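Local coordinates for protein glycoside hydrolase family 31 (Trueperella pyogenes, PDB 5I0F) that degrades cycloalternan, a cyclic glucose oligosaccharide, probably by hydrolysing its glucosidic bonds through a covalent glycosyl-enzyme intermediate, at residues A[464-469]-A[513-518]; A[560-565]-A[577-582]; A[676-681]-A[690-695]; A[181-186]-A[205-210]. All coordinates share one frame; numbering follows the deposited sequence.

Contact 1. Residues A[464-469]-A[513-518]. With BGC (beta-D-glucopyranose), chain C; GLC (alpha-D-glucopyranose), chain B.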
# COMPACT_ATOMS: atom_id res chain seq x y z
N PHE A 464 -14.47 8.80 2.22
CA PHE A 464 -14.15 8.02 1.04
C PHE A 464 -13.17 6.88 1.32
O PHE A 464 -12.20 7.07 2.07
CB PHE A 464 -13.55 8.93 -0.04
CG PHE A 464 -14.50 9.98 -0.56
CD1 PHE A 464 -15.39 9.68 -1.57
CD2 PHE A 464 -14.45 11.29 -0.06
CE1 PHE A 464 -16.25 10.67 -2.08
CE2 PHE A 464 -15.30 12.26 -0.54
CZ PHE A 464 -16.19 11.96 -1.55
N LYS A 465 -13.42 5.72 0.73
CA LYS A 465 -12.44 4.64 0.66
C LYS A 465 -11.61 4.86 -0.61
O LYS A 465 -12.02 4.44 -1.70
CB LYS A 465 -13.11 3.27 0.64
CG LYS A 465 -12.10 2.12 0.67
CD LYS A 465 -12.76 0.78 0.88
CE LYS A 465 -11.71 -0.32 0.97
NZ LYS A 465 -12.32 -1.64 1.26
N THR A 466 -10.47 5.51 -0.43
CA THR A 466 -9.58 5.93 -1.49
C THR A 466 -8.64 4.77 -1.78
O THR A 466 -7.52 4.74 -1.33
CB THR A 466 -8.82 7.22 -1.05
OG1 THR A 466 -8.56 7.17 0.35
CG2 THR A 466 -9.67 8.45 -1.34
N ASP A 467 -9.16 3.80 -2.53
CA ASP A 467 -8.45 2.58 -2.90
C ASP A 467 -7.46 2.86 -4.05
O ASP A 467 -7.55 3.89 -4.73
CB ASP A 467 -9.50 1.54 -3.33
CG ASP A 467 -9.01 0.10 -3.31
OD1 ASP A 467 -7.87 -0.20 -2.93
OD2 ASP A 467 -9.83 -0.79 -3.69
N GLY A 468 -6.51 1.96 -4.25
CA GLY A 468 -5.48 2.12 -5.27
C GLY A 468 -4.46 3.22 -5.00
O GLY A 468 -4.12 3.49 -3.86
N GLY A 469 -3.92 3.80 -6.06
CA GLY A 469 -2.88 4.83 -5.99
C GLY A 469 -1.48 4.37 -6.37
O GLY A 469 -0.55 5.20 -6.40
N THR A 513 -10.62 9.74 5.08
CA THR A 513 -10.27 8.88 3.96
C THR A 513 -9.73 7.55 4.49
O THR A 513 -9.19 7.50 5.59
CB THR A 513 -9.21 9.52 3.03
OG1 THR A 513 -8.00 9.81 3.77
CG2 THR A 513 -9.76 10.78 2.44
N PHE A 514 -9.86 6.49 3.70
CA PHE A 514 -9.49 5.13 4.11
C PHE A 514 -8.73 4.56 2.91
O PHE A 514 -9.35 4.22 1.89
CB PHE A 514 -10.78 4.36 4.40
CG PHE A 514 -10.62 3.01 5.06
CD1 PHE A 514 -9.90 2.84 6.22
CD2 PHE A 514 -11.29 1.90 4.53
CE1 PHE A 514 -9.81 1.58 6.83
CE2 PHE A 514 -11.23 0.65 5.14
CZ PHE A 514 -10.48 0.49 6.29
N SER A 515 -7.40 4.46 3.05
CA SER A 515 -6.47 4.11 1.94
C SER A 515 -5.65 2.88 2.27
O SER A 515 -5.54 2.53 3.42
CB SER A 515 -5.49 5.26 1.69
OG SER A 515 -6.17 6.48 1.51
N ARG A 516 -5.12 2.21 1.24
CA ARG A 516 -4.17 1.12 1.43
C ARG A 516 -2.75 1.52 1.07
O ARG A 516 -1.81 0.93 1.58
CB ARG A 516 -4.55 -0.15 0.63
CG ARG A 516 -4.54 0.05 -0.89
CD ARG A 516 -5.05 -1.16 -1.66
NE ARG A 516 -4.72 -1.00 -3.09
CZ ARG A 516 -5.14 -1.79 -4.07
NH1 ARG A 516 -5.97 -2.80 -3.85
NH2 ARG A 516 -4.73 -1.57 -5.31
N SER A 517 -2.57 2.49 0.17
CA SER A 517 -1.23 2.86 -0.23
C SER A 517 -0.84 4.23 0.32
O SER A 517 -1.68 5.06 0.69
CB SER A 517 -1.03 2.78 -1.75
OG SER A 517 -1.80 3.77 -2.40
N GLY A 518 0.46 4.42 0.35
CA GLY A 518 1.06 5.63 0.89
C GLY A 518 2.57 5.66 0.87
O GLY A 518 3.23 4.75 0.34
C2 BGC C . -9.45 -3.05 -2.40
C3 BGC C . -10.57 -4.01 -1.97
C4 BGC C . -11.85 -3.66 -2.73
C5 BGC C . -11.60 -3.67 -4.25
C6 BGC C . -12.84 -3.13 -4.96
C1 BGC C . -9.64 -2.22 -3.69
O2 BGC C . -8.10 -3.32 -1.96
O3 BGC C . -10.77 -3.92 -0.55
O4 BGC C . -12.90 -4.59 -2.39
O5 BGC C . -10.44 -2.91 -4.66
O6 BGC C . -12.74 -3.33 -6.37
C1 GLC B . -8.77 -7.72 -7.15
C2 GLC B . -8.85 -7.12 -5.74
C3 GLC B . -8.54 -5.63 -5.78
C4 GLC B . -7.17 -5.41 -6.40
C5 GLC B . -7.21 -6.01 -7.81
C6 GLC B . -5.90 -5.83 -8.57
O2 GLC B . -10.14 -7.37 -5.19
O3 GLC B . -8.57 -5.11 -4.44
O4 GLC B . -6.85 -4.00 -6.42
O5 GLC B . -7.52 -7.41 -7.76
O6 GLC B . -4.86 -6.67 -8.04
O HOH W 1 -5.17 3.43 -1.39
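Gly468 O is held by two donors. Ser517 OG gives it a hydrogen bond of 2.8 Å, tilted from the carbonyl plane. Water 1 also donates to it and to Thr466 O, and accepts from Arg516 N, so the water ties the end of strand 464-466 and Gly468 to Arg516. Before this, strands 464-466 and 513-515 run parallel, and Phe514 N bonds to Phe464 O at 2.9 Å. Lys465 has CG anti to its backbone N (chi1 -176°) and extends beside the Phe514 ring, with CG 4.0 Å from CD2. Its NZ is in a salt bridge with Glu330 and makes a weak bond to O3 of BGC. Arg516 crosses Asp467, whose OD1 lies over one face of the guanidinium, carboxylate and guanidinium planes 87° apart. Arg516 NH1 donates to BGC O2 at 2.9 Å and to GLC O4 at 3.0 Å. Glu470 holds Arg516 NE. Gly468 N meets Asp467 OD1 at 2.9 Å from above the carboxylate plane, which helps fix the carboxylate. The other oxygen, Asp467 OD2, is covalently bonded to BGC C1 at 1.4 Å. Asp467 is therefore the nucleophile, trapped as a beta-linked glycosyl ester, consistent with a retaining double displacement.

Contact 2. Residues A[560-565]-A[577-582]. With BGC (beta-D-glucopyranose), chain C.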
# COMPACT_ATOMS: atom_id res chain seq x y z
N TRP A 560 -7.53 -3.50 9.25
CA TRP A 560 -7.37 -4.60 8.29
C TRP A 560 -8.72 -5.29 8.11
O TRP A 560 -9.66 -5.07 8.88
CB TRP A 560 -6.29 -5.60 8.78
CG TRP A 560 -6.67 -6.38 10.05
CD1 TRP A 560 -7.01 -5.86 11.26
CD2 TRP A 560 -6.75 -7.82 10.20
NE1 TRP A 560 -7.31 -6.87 12.15
CE2 TRP A 560 -7.15 -8.08 11.53
CE3 TRP A 560 -6.51 -8.90 9.34
CZ2 TRP A 560 -7.32 -9.38 12.02
CZ3 TRP A 560 -6.66 -10.18 9.83
CH2 TRP A 560 -7.07 -10.41 11.16
N ASP A 561 -8.82 -6.09 7.05
CA ASP A 561 -10.02 -6.90 6.79
C ASP A 561 -9.96 -8.10 7.73
O ASP A 561 -9.23 -9.05 7.49
CB ASP A 561 -10.01 -7.42 5.37
CG ASP A 561 -10.00 -6.32 4.30
OD1 ASP A 561 -10.37 -5.14 4.55
OD2 ASP A 561 -9.59 -6.69 3.19
N LEU A 562 -10.70 -8.06 8.82
CA LEU A 562 -10.51 -9.11 9.82
C LEU A 562 -10.85 -10.48 9.22
O LEU A 562 -11.84 -10.63 8.52
CB LEU A 562 -11.31 -8.82 11.12
CG LEU A 562 -12.83 -8.86 11.08
CD1 LEU A 562 -13.40 -10.26 11.35
CD2 LEU A 562 -13.42 -7.87 12.08
N ALA A 563 -9.95 -11.46 9.45
CA ALA A 563 -10.05 -12.81 8.94
C ALA A 563 -9.94 -12.95 7.42
O ALA A 563 -10.23 -14.03 6.89
CB ALA A 563 -11.30 -13.50 9.47
N GLY A 564 -9.51 -11.90 6.72
CA GLY A 564 -9.34 -11.95 5.28
C GLY A 564 -10.62 -11.70 4.47
O GLY A 564 -11.74 -12.06 4.89
N PHE A 565 -10.45 -11.08 3.31
CA PHE A 565 -11.59 -10.74 2.46
C PHE A 565 -11.79 -11.63 1.24
O PHE A 565 -12.87 -11.58 0.64
CB PHE A 565 -11.57 -9.25 2.08
CG PHE A 565 -10.98 -8.91 0.74
CD1 PHE A 565 -9.78 -9.44 0.29
CD2 PHE A 565 -11.58 -7.94 -0.04
CE1 PHE A 565 -9.25 -9.07 -0.95
CE2 PHE A 565 -11.05 -7.56 -1.26
CZ PHE A 565 -9.89 -8.12 -1.72
N ARG A 577 -10.94 -15.86 16.32
CA ARG A 577 -9.68 -15.31 16.85
C ARG A 577 -9.39 -13.94 16.24
O ARG A 577 -8.93 -13.03 16.93
CB ARG A 577 -8.50 -16.25 16.59
CG ARG A 577 -8.56 -17.61 17.25
CD ARG A 577 -8.80 -17.53 18.74
NE ARG A 577 -8.50 -18.78 19.42
CZ ARG A 577 -8.72 -19.01 20.72
NH1 ARG A 577 -9.26 -18.08 21.51
NH2 ARG A 577 -8.38 -20.19 21.24
N ALA A 578 -9.68 -13.79 14.96
CA ALA A 578 -9.43 -12.55 14.25
C ALA A 578 -10.38 -11.44 14.69
O ALA A 578 -9.99 -10.27 14.78
CB ALA A 578 -9.54 -12.77 12.76
N PHE A 579 -11.64 -11.80 14.95
CA PHE A 579 -12.64 -10.82 15.41
C PHE A 579 -12.22 -10.29 16.80
O PHE A 579 -12.27 -9.09 17.06
CB PHE A 579 -14.05 -11.44 15.42
CG PHE A 579 -15.18 -10.43 15.43
CD1 PHE A 579 -15.56 -9.79 16.60
CD2 PHE A 579 -15.90 -10.17 14.26
CE1 PHE A 579 -16.62 -8.88 16.61
CE2 PHE A 579 -16.97 -9.27 14.27
CZ PHE A 579 -17.31 -8.61 15.44
N ALA A 580 -11.76 -11.20 17.68
CA ALA A 580 -11.27 -10.81 19.02
C ALA A 580 -10.05 -9.88 18.91
O ALA A 580 -9.97 -8.84 19.58
CB ALA A 580 -10.95 -12.05 19.84
N ALA A 581 -9.12 -10.23 18.03
CA ALA A 581 -7.94 -9.40 17.86
C ALA A 581 -8.28 -8.03 17.33
O ALA A 581 -7.74 -7.02 17.84
CB ALA A 581 -6.94 -10.07 16.93
N ALA A 582 -9.15 -7.99 16.31
CA ALA A 582 -9.56 -6.75 15.68
C ALA A 582 -10.22 -5.79 16.66
O ALA A 582 -10.13 -4.57 16.49
CB ALA A 582 -10.49 -7.03 14.49
C2 BGC C . -9.45 -3.05 -2.40
C3 BGC C . -10.57 -4.01 -1.97
C4 BGC C . -11.85 -3.66 -2.73
C5 BGC C . -11.60 -3.67 -4.25
C6 BGC C . -12.84 -3.13 -4.96
C1 BGC C . -9.64 -2.22 -3.69
O2 BGC C . -8.10 -3.32 -1.96
O3 BGC C . -10.77 -3.92 -0.55
O4 BGC C . -12.90 -4.59 -2.39
O5 BGC C . -10.44 -2.91 -4.66
O6 BGC C . -12.74 -3.33 -6.37
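Ala563 and Ala578 bring the two backbones nearest, with CA atoms 5.4 Å apart, where a type II beta turn from Asp561 to Gly564 meets helix 577-582. The turn is closed by a hydrogen bond from Gly564 N to Asp561 O at 3.0 Å. Between the two segments the contact is apolar, with no hydrogen bond. Ala578 CB lies 3.8 Å from Ala563 CB and is also touched by the Trp560 ring, through CH2 at 3.8 Å. With Trp560 CG between its backbone N and carbonyl carbon (chi1 67°), the NE1 end of the indole also reaches Ala582 CB. Leu562 CA lies over one face of this ring, toward the rim. Leu562 points at the helix and splits its two methyls. CD1 meets Phe579 CD2 at 3.8 Å, and CD2 meets Ala582 CB at 3.9 Å. The small alanines let the turn lie close. Phe565 heads away to the glycan pocket, where its CE2 is 3.7 Å from BGC C3. Strand 558-561, this turn and helix 572-583 begin a beta-alpha-beta unit of the TIM barrel, with the helix packed outside and the loop after the strand lining the sugar site.

Contact 3. Residues A[676-681]-A[690-695]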
# COMPACT_ATOMS: atom_id res chain seq x y z
N GLU A 676 -2.00 1.46 28.41
CA GLU A 676 -2.43 0.62 29.54
C GLU A 676 -2.68 -0.87 29.25
O GLU A 676 -2.63 -1.68 30.18
CB GLU A 676 -3.69 1.23 30.19
CG GLU A 676 -3.57 2.70 30.57
CD GLU A 676 -2.44 2.99 31.57
OE1 GLU A 676 -2.09 2.11 32.39
OE2 GLU A 676 -1.89 4.12 31.56
N LEU A 677 -2.93 -1.22 28.00
CA LEU A 677 -3.34 -2.58 27.65
C LEU A 677 -2.29 -3.29 26.82
O LEU A 677 -1.83 -2.76 25.80
CB LEU A 677 -4.67 -2.56 26.88
CG LEU A 677 -5.88 -1.96 27.60
CD1 LEU A 677 -7.08 -2.05 26.69
CD2 LEU A 677 -6.15 -2.64 28.94
N LEU A 678 -1.91 -4.48 27.27
CA LEU A 678 -1.01 -5.36 26.53
C LEU A 678 -1.86 -6.44 25.85
O LEU A 678 -2.58 -7.18 26.54
CB LEU A 678 0.01 -5.99 27.49
CG LEU A 678 1.03 -6.97 26.87
CD1 LEU A 678 1.66 -6.38 25.63
CD2 LEU A 678 2.12 -7.31 27.88
N ILE A 679 -1.77 -6.54 24.52
CA ILE A 679 -2.60 -7.45 23.73
C ILE A 679 -1.76 -8.59 23.16
O ILE A 679 -0.66 -8.36 22.68
CB ILE A 679 -3.26 -6.75 22.52
CG1 ILE A 679 -3.72 -5.32 22.86
CG2 ILE A 679 -4.39 -7.62 21.95
CD1 ILE A 679 -4.70 -5.22 24.00
N ASN A 680 -2.30 -9.80 23.15
CA ASN A 680 -1.60 -10.94 22.57
C ASN A 680 -2.56 -11.87 21.82
O ASN A 680 -3.01 -12.89 22.39
CB ASN A 680 -0.79 -11.70 23.63
CG ASN A 680 0.13 -12.74 23.02
OD1 ASN A 680 0.32 -12.78 21.79
ND2 ASN A 680 0.72 -13.58 23.86
N PRO A 681 -2.87 -11.52 20.56
CA PRO A 681 -3.78 -12.32 19.73
C PRO A 681 -3.41 -13.80 19.65
O PRO A 681 -2.22 -14.15 19.61
CB PRO A 681 -3.64 -11.67 18.34
CG PRO A 681 -3.29 -10.25 18.63
CD PRO A 681 -2.36 -10.34 19.80
N TRP A 690 -2.44 -19.96 25.94
CA TRP A 690 -1.59 -19.01 25.22
C TRP A 690 -0.70 -18.31 26.23
O TRP A 690 -1.14 -17.94 27.31
CB TRP A 690 -2.47 -17.98 24.49
CG TRP A 690 -1.82 -17.30 23.27
CD1 TRP A 690 -1.48 -15.99 23.15
CD2 TRP A 690 -1.46 -17.93 22.04
NE1 TRP A 690 -0.95 -15.75 21.91
CE2 TRP A 690 -0.92 -16.92 21.21
CE3 TRP A 690 -1.56 -19.23 21.55
CZ2 TRP A 690 -0.46 -17.19 19.91
CZ3 TRP A 690 -1.11 -19.50 20.25
CH2 TRP A 690 -0.57 -18.48 19.45
N THR A 691 0.56 -18.12 25.84
CA THR A 691 1.56 -17.54 26.70
C THR A 691 1.93 -16.12 26.28
O THR A 691 2.16 -15.86 25.10
CB THR A 691 2.78 -18.47 26.76
OG1 THR A 691 2.38 -19.70 27.41
CG2 THR A 691 3.90 -17.84 27.54
N THR A 692 2.01 -15.22 27.25
CA THR A 692 2.34 -13.82 27.04
C THR A 692 3.55 -13.44 27.91
O THR A 692 3.61 -13.82 29.08
CB THR A 692 1.10 -12.98 27.42
OG1 THR A 692 0.02 -13.37 26.56
CG2 THR A 692 1.33 -11.50 27.27
N TYR A 693 4.51 -12.71 27.33
CA TYR A 693 5.57 -12.10 28.15
C TYR A 693 5.06 -10.79 28.73
O TYR A 693 4.63 -9.89 27.99
CB TYR A 693 6.89 -11.87 27.37
CG TYR A 693 7.93 -11.20 28.26
CD1 TYR A 693 8.53 -11.90 29.32
CD2 TYR A 693 8.25 -9.85 28.11
CE1 TYR A 693 9.44 -11.28 30.17
CE2 TYR A 693 9.16 -9.23 28.94
CZ TYR A 693 9.75 -9.94 29.97
OH TYR A 693 10.63 -9.31 30.80
N LEU A 694 5.12 -10.68 30.06
CA LEU A 694 4.79 -9.43 30.76
C LEU A 694 6.07 -8.73 31.14
O LEU A 694 6.94 -9.33 31.78
CB LEU A 694 3.98 -9.69 32.04
CG LEU A 694 2.65 -10.39 31.89
CD1 LEU A 694 2.07 -10.66 33.27
CD2 LEU A 694 1.70 -9.56 31.03
N PRO A 695 6.21 -7.45 30.76
CA PRO A 695 7.35 -6.67 31.25
C PRO A 695 7.16 -6.23 32.71
O PRO A 695 6.09 -6.45 33.27
CB PRO A 695 7.42 -5.48 30.28
CG PRO A 695 6.09 -5.40 29.64
CD PRO A 695 5.35 -6.69 29.83
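Asn680 and Thr692 reach toward each other tip to tip and carry the main polar bond. Asn680 ND2 donates to Thr692 OG1 at 2.8 Å. The bond is almost straight, with an N-H...O angle of 173°, and the hydroxyl oxygen lies in the plane of the amide. Asn680 has CG anti to its backbone N (chi1 -170°), which carries the amide across to the strand. The other end of the amide faces Trp690. Asn680 OD1 sits at the edge of the indole, in the ring plane, and accepts a weak bond from Trp690 NE1 at 3.2 Å. The two side chains cross at about a right angle, their planes inclined to each other. Together the two bonds give the amide nitrogen and oxygen separate partners, which favours this orientation of the amide.

The apolar contact lies at the other end and centres on one methyl. Leu678 CD2 meets Pro695 CD at 3.8 Å and Leu694 CD2 at 3.9 Å. It also rests against Tyr693 O at 3.6 Å, an oxygen that takes a hydrogen bond from Gln670. Tyr726 adds to this region by touching Thr692 and Leu694.

The backbones do not pair. The axes of strands 677-679 and 690-694 pass 9.0 Å apart at 138°. Each strand pairs within its own sheet: Leu678 with Tyr726 and Ile679 with Tyr671 in one, Trp690 with Arg716 in the other. Two antiparallel sheets thus pack face to face through their side chains, as in the beta-sandwich C-terminal domain of family 31 glycoside hydrolases.

Contact 4. Residues A[181-186]-A[205-210]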
# COMPACT_ATOMS: atom_id res chain seq x y z
N ARG A 181 5.11 -3.19 7.08
CA ARG A 181 5.77 -4.42 6.64
C ARG A 181 5.02 -5.62 7.17
O ARG A 181 4.46 -5.58 8.27
CB ARG A 181 7.25 -4.45 7.08
CG ARG A 181 8.08 -3.29 6.55
CD ARG A 181 8.37 -3.48 5.07
NE ARG A 181 8.77 -2.25 4.42
CZ ARG A 181 9.27 -2.16 3.18
NH1 ARG A 181 9.47 -3.24 2.43
NH2 ARG A 181 9.58 -0.97 2.71
N TYR A 182 5.01 -6.69 6.39
CA TYR A 182 4.15 -7.85 6.61
C TYR A 182 4.89 -9.12 7.02
O TYR A 182 4.27 -10.13 7.34
CB TYR A 182 3.39 -8.14 5.32
CG TYR A 182 2.43 -7.04 4.91
CD1 TYR A 182 2.89 -5.89 4.24
CD2 TYR A 182 1.07 -7.16 5.12
CE1 TYR A 182 2.02 -4.89 3.86
CE2 TYR A 182 0.21 -6.17 4.74
CZ TYR A 182 0.69 -5.04 4.09
OH TYR A 182 -0.16 -4.06 3.68
N ASP A 183 6.22 -9.09 6.97
CA ASP A 183 7.03 -10.28 7.15
C ASP A 183 7.51 -10.41 8.56
O ASP A 183 7.31 -11.45 9.18
CB ASP A 183 8.19 -10.37 6.12
CG ASP A 183 9.02 -9.09 5.97
OD1 ASP A 183 8.78 -8.07 6.66
OD2 ASP A 183 9.94 -9.13 5.12
N GLN A 184 8.15 -9.38 9.10
CA GLN A 184 8.59 -9.42 10.50
C GLN A 184 8.80 -8.02 11.04
O GLN A 184 9.01 -7.05 10.27
CB GLN A 184 9.86 -10.28 10.66
CG GLN A 184 10.99 -9.92 9.72
CD GLN A 184 12.12 -10.96 9.71
OE1 GLN A 184 11.95 -12.07 9.23
NE2 GLN A 184 13.26 -10.59 10.20
N LEU A 185 8.73 -7.91 12.36
CA LEU A 185 8.89 -6.62 13.04
C LEU A 185 10.32 -6.09 12.93
O LEU A 185 10.54 -4.93 12.55
CB LEU A 185 8.51 -6.76 14.53
CG LEU A 185 8.75 -5.56 15.46
CD1 LEU A 185 7.90 -4.39 15.03
CD2 LEU A 185 8.45 -5.92 16.92
N ASP A 186 11.28 -6.94 13.30
CA ASP A 186 12.69 -6.58 13.25
C ASP A 186 13.21 -6.91 11.84
O ASP A 186 13.28 -8.08 11.44
CB ASP A 186 13.45 -7.35 14.34
CG ASP A 186 14.90 -6.94 14.48
OD1 ASP A 186 15.44 -6.10 13.70
OD2 ASP A 186 15.52 -7.51 15.41
N LYS A 205 4.93 -12.96 2.42
CA LYS A 205 5.70 -13.97 1.68
C LYS A 205 6.57 -13.34 0.61
O LYS A 205 7.67 -13.80 0.36
CB LYS A 205 4.77 -14.99 1.01
CG LYS A 205 3.83 -15.73 1.95
CD LYS A 205 3.05 -16.81 1.20
CE LYS A 205 1.87 -17.35 2.00
NZ LYS A 205 2.25 -18.42 2.97
N HIS A 206 6.08 -12.28 -0.02
CA HIS A 206 6.85 -11.64 -1.10
C HIS A 206 7.70 -10.46 -0.66
O HIS A 206 8.47 -9.92 -1.46
CB HIS A 206 5.89 -11.20 -2.21
CG HIS A 206 5.24 -12.34 -2.92
ND1 HIS A 206 3.98 -12.79 -2.61
CD2 HIS A 206 5.69 -13.15 -3.92
CE1 HIS A 206 3.67 -13.82 -3.39
NE2 HIS A 206 4.69 -14.06 -4.18
N HIS A 207 7.57 -10.04 0.60
CA HIS A 207 8.40 -8.94 1.17
C HIS A 207 8.20 -7.60 0.45
O HIS A 207 9.16 -6.88 0.16
CB HIS A 207 9.89 -9.36 1.20
CG HIS A 207 10.12 -10.71 1.81
ND1 HIS A 207 10.08 -10.93 3.17
CD2 HIS A 207 10.37 -11.91 1.24
CE1 HIS A 207 10.28 -12.21 3.41
NE2 HIS A 207 10.47 -12.83 2.26
N ARG A 208 6.95 -7.27 0.17
CA ARG A 208 6.59 -6.04 -0.52
C ARG A 208 5.48 -5.35 0.27
O ARG A 208 4.94 -5.92 1.21
CB ARG A 208 6.10 -6.38 -1.93
CG ARG A 208 7.20 -6.93 -2.82
CD ARG A 208 6.60 -7.62 -4.04
NE ARG A 208 7.61 -8.25 -4.86
CZ ARG A 208 7.41 -9.29 -5.68
NH1 ARG A 208 6.22 -9.88 -5.82
NH2 ARG A 208 8.43 -9.75 -6.38
N THR A 209 5.17 -4.12 -0.11
CA THR A 209 4.16 -3.34 0.60
C THR A 209 3.56 -2.24 -0.28
O THR A 209 4.21 -1.70 -1.21
CB THR A 209 4.77 -2.74 1.91
OG1 THR A 209 3.77 -2.01 2.63
CG2 THR A 209 5.93 -1.82 1.63
N TYR A 210 2.32 -1.91 0.06
CA TYR A 210 1.61 -0.77 -0.46
C TYR A 210 2.07 0.57 0.13
O TYR A 210 1.83 1.62 -0.47
CB TYR A 210 0.12 -0.84 -0.11
CG TYR A 210 -0.66 -2.09 -0.44
CD1 TYR A 210 -1.28 -2.25 -1.68
CD2 TYR A 210 -0.87 -3.07 0.53
CE1 TYR A 210 -2.05 -3.39 -1.97
CE2 TYR A 210 -1.64 -4.19 0.26
CZ TYR A 210 -2.22 -4.36 -0.99
OH TYR A 210 -3.02 -5.47 -1.26
O HOH W 2 10.57 -4.37 -0.13
O HOH W 3 6.39 -6.63 3.69
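A His-carboxylate pair, Asp183 with His207, joins the loop after strand 174-179 to the end of helix 203-206. The chain leads on to Tyr210, whose side chain lies about 6 Å from the bound BGC, so the contact borders the sugar site. His207 is the first residue to leave the helix and has a positive phi (62°). Its ND1 donates to Asp183 OD2 at 2.7 Å, almost straight. The carboxylate oxygen is met on its anti side and lies close to the imidazole plane. Asp183 OD1 accepts from Gln184 N at 2.8 Å, so both carboxylate oxygens are held. Water 3 adds a second link, accepting from Tyr182 N and donating to Arg208 O. Water 2 bridges Arg181 NH1 and His207 O. Thr209 CG2 sits over the centre of the Arg181 guanidinium, 3.7 Å from CZ. Arg181 NH2 hydrogen-bonds to Asp193 O and Phe178 O. With CG anti to its carbonyl carbon (chi1 -64°), Tyr182 sends its ring across to Thr209 and Tyr210. Thr209 OG1 lies at the edge of this ring, 3.6 Å from CE1, and bonds to Glu180 O. Tyr182 OH bonds to Ala530 O and meets the edge of the Tyr210 ring near its plane, 3.4 Å from CD2.

Contacts 1 and 2 belong to the same TIM barrel and both reach BGC, but contact 1 is strand-to-strand and polar at the catalytic end, while contact 2 sets a strand end and the turn after it against a helix and is apolar. Both are fully buried. Contact 3 is also largely buried but lies in the C-terminal domain. It mixes hydrogen bonds of a side-chain amide with packing round a leucine methyl, and touches contact 2 where Pro681 CB packs on Ala581 CB. Contact 4 is only partly buried, with His207 exposed, and relies on a His-carboxylate hydrogen bond and on waters. It joins contact 1 through a probable hydrogen bond from Gly518 N to Tyr210 O.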